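Local coordinates for protein monomethylamine methyltransferase MtmB1 (PDB 1TV2) that catalyses transfer of the methyl group from monomethylamine to the corrinoid cofactor of its partner protein MtmC, at residues I256-M261 against L287-S292. Residues are numbered along the deposited sequence; the frame is centred on the assembly and turned at random.
With BG5 (5-hydroxyamino-3-methyl-pyrrolidine-2-carboxylic acid), chain B.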
loop_
_atom_site.group_PDB
_atom_site.type_symbol
_atom_site.label_atom_id
_atom_site.label_comp_id
_atom_site.label_asym_id
_atom_site.label_seq_id
_atom_site.Cartn_x
_atom_site.Cartn_y
_atom_site.Cartn_z
ATOM N N ILE A 256 -19.602 -2.908 9.470
ATOM C CA ILE A 256 -20.947 -2.350 9.372
ATOM C C ILE A 256 -21.657 -2.137 10.706
ATOM O O ILE A 256 -21.768 -3.054 11.523
ATOM C CB ILE A 256 -21.851 -3.255 8.490
ATOM C CG1 ILE A 256 -21.310 -3.284 7.056
ATOM C CG2 ILE A 256 -23.305 -2.757 8.531
ATOM C CD1 ILE A 256 -22.044 -4.241 6.137
ATOM N N MET A 257 -22.134 -0.916 10.921
ATOM C CA MET A 257 -22.871 -0.608 12.133
ATOM C C MET A 257 -24.317 -0.331 11.752
ATOM O O MET A 257 -24.619 0.691 11.132
ATOM C CB MET A 257 -22.322 0.623 12.851
ATOM C CG MET A 257 -23.124 0.950 14.114
ATOM S SD MET A 257 -23.017 2.664 14.654
ATOM C CE MET A 257 -24.141 3.431 13.487
ATOM N N ASP A 258 -25.201 -1.256 12.109
ATOM C CA ASP A 258 -26.622 -1.098 11.834
ATOM C C ASP A 258 -27.195 -0.393 13.057
ATOM O O ASP A 258 -26.877 -0.764 14.184
ATOM C CB ASP A 258 -27.274 -2.474 11.664
ATOM C CG ASP A 258 -28.790 -2.415 11.701
ATOM O OD1 ASP A 258 -29.425 -2.457 10.624
ATOM O OD2 ASP A 258 -29.343 -2.319 12.817
ATOM N N GLU A 259 -28.023 0.626 12.846
ATOM C CA GLU A 259 -28.613 1.346 13.972
ATOM C C GLU A 259 -30.139 1.352 13.909
ATOM O O GLU A 259 -30.735 1.196 12.843
ATOM C CB GLU A 259 -28.147 2.804 14.003
ATOM C CG GLU A 259 -29.084 3.731 13.241
ATOM C CD GLU A 259 -29.069 5.155 13.750
ATOM O OE1 GLU A 259 -29.103 5.354 14.982
ATOM O OE2 GLU A 259 -29.038 6.081 12.915
ATOM N N GLN A 260 -30.761 1.550 15.067
ATOM C CA GLN A 260 -32.211 1.630 15.161
ATOM C C GLN A 260 -32.542 2.279 16.496
ATOM O O GLN A 260 -31.970 1.923 17.528
ATOM C CB GLN A 260 -32.850 0.240 15.063
ATOM C CG GLN A 260 -34.285 0.263 14.532
ATOM C CD GLN A 260 -35.328 0.501 15.610
ATOM O OE1 GLN A 260 -36.360 1.134 15.365
ATOM N NE2 GLN A 260 -35.078 -0.023 16.805
ATOM N N MET A 261 -33.448 3.250 16.462
ATOM C CA MET A 261 -33.858 3.954 17.664
ATOM C C MET A 261 -35.331 3.691 17.947
ATOM O O MET A 261 -36.203 4.443 17.505
ATOM C CB MET A 261 -33.627 5.457 17.507
ATOM C CG MET A 261 -32.166 5.858 17.389
ATOM S SD MET A 261 -31.966 7.650 17.418
ATOM C CE MET A 261 -31.892 7.957 19.188
ATOM N N LEU A 287 -29.153 -9.903 10.407
ATOM C CA LEU A 287 -29.864 -10.660 9.390
ATOM C C LEU A 287 -29.991 -9.837 8.105
ATOM O O LEU A 287 -29.420 -10.180 7.067
ATOM C CB LEU A 287 -31.249 -11.032 9.934
ATOM C CG LEU A 287 -32.239 -11.857 9.116
ATOM C CD1 LEU A 287 -31.639 -13.204 8.730
ATOM C CD2 LEU A 287 -33.492 -12.052 9.963
ATOM N N MET A 288 -30.728 -8.738 8.190
ATOM C CA MET A 288 -30.950 -7.866 7.043
ATOM C C MET A 288 -29.736 -7.033 6.633
ATOM O O MET A 288 -29.445 -6.898 5.444
ATOM C CB MET A 288 -32.128 -6.925 7.335
ATOM C CG MET A 288 -32.416 -5.894 6.244
ATOM S SD MET A 288 -33.709 -4.706 6.746
ATOM C CE MET A 288 -32.757 -3.535 7.706
ATOM N N SER A 289 -29.031 -6.480 7.613
ATOM C CA SER A 289 -27.891 -5.613 7.336
ATOM C C SER A 289 -26.499 -6.233 7.390
ATOM O O SER A 289 -25.518 -5.536 7.122
ATOM C CB SER A 289 -27.912 -4.419 8.289
ATOM O OG SER A 289 -29.146 -3.730 8.223
ATOM N N SER A 290 -26.403 -7.517 7.735
ATOM C CA SER A 290 -25.101 -8.182 7.832
ATOM C C SER A 290 -24.189 -7.364 8.749
ATOM O O SER A 290 -22.976 -7.326 8.563
ATOM C CB SER A 290 -24.448 -8.290 6.448
ATOM O OG SER A 290 -25.222 -9.078 5.558
ATOM N N ALA A 291 -24.784 -6.712 9.740
ATOM C CA ALA A 291 -24.042 -5.867 10.666
ATOM C C ALA A 291 -22.920 -6.544 11.454
ATOM O O ALA A 291 -23.007 -7.725 11.809
ATOM C CB ALA A 291 -25.013 -5.206 11.640
ATOM N N SER A 292 -21.864 -5.775 11.713
ATOM C CA SER A 292 -20.729 -6.236 12.511
ATOM C C SER A 292 -21.164 -5.993 13.956
ATOM O O SER A 292 -20.833 -6.764 14.855
ATOM C CB SER A 292 -19.474 -5.414 12.199
ATOM O OG SER A 292 -19.059 -5.602 10.856
HETATM C C1 BG5 B . -23.942 7.282 16.162
HETATM C C2 BG5 B . -25.305 7.916 15.914
HETATM C C3 BG5 B . -25.189 9.401 15.613
HETATM C C4 BG5 B . -25.301 9.526 14.092
HETATM C C5 BG5 B . -26.097 8.316 13.608
HETATM C C6 BG5 B . -26.273 10.026 16.302
HETATM N N1 BG5 B . -26.057 7.297 14.729
HETATM O O1 BG5 B . -23.493 7.244 17.311
HETATM N N2 BG5 B . -25.465 7.754 12.455
HETATM O O2 BG5 B . -24.415 6.753 12.442
#
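Ile256 lays its CG2 methyl over the backbone of the turn 289-291, 3.8 Å from the carbonyl O of Ser289. CG1 lies beside the backbone N (chi1 -64°) and CD1 extends the chain (chi2 175°), reaching the carbonyl oxygens of Ser289 and Ser290; a branched apolar residue thus covers a turn that offers mostly backbone. Ala291 suits its place because its small CB can come within 3.5 Å of Asp258 CB. Ser292 N gives to Ile256 O at 2.7 Å, while Ile256 N gives to Ser292 OG at 3.1 Å, a hydroxyl also paired with Gln99. Ser289 OG, on a side chain short enough to fit here, donates to Asp258 OD1 at 2.7 Å, on its anti side and 24° out of the carboxylate plane. OD2 bonds to His294 and Gln232, and these three bonds probably hold the buried group in one rotation. With an alanine at Asp258, Ser289, His294 and Gln232 would probably each lose a buried partner. Met257 points away from the turn, its CE near the hydroxyamino O2 of BG5, and the Glu259 carboxylate lies near ring N1. Helix 271-288 returns through this turn to strand 293-300, parallel to 255-259, completing a right-handed beta-alpha-beta crossover of the TIM barrel.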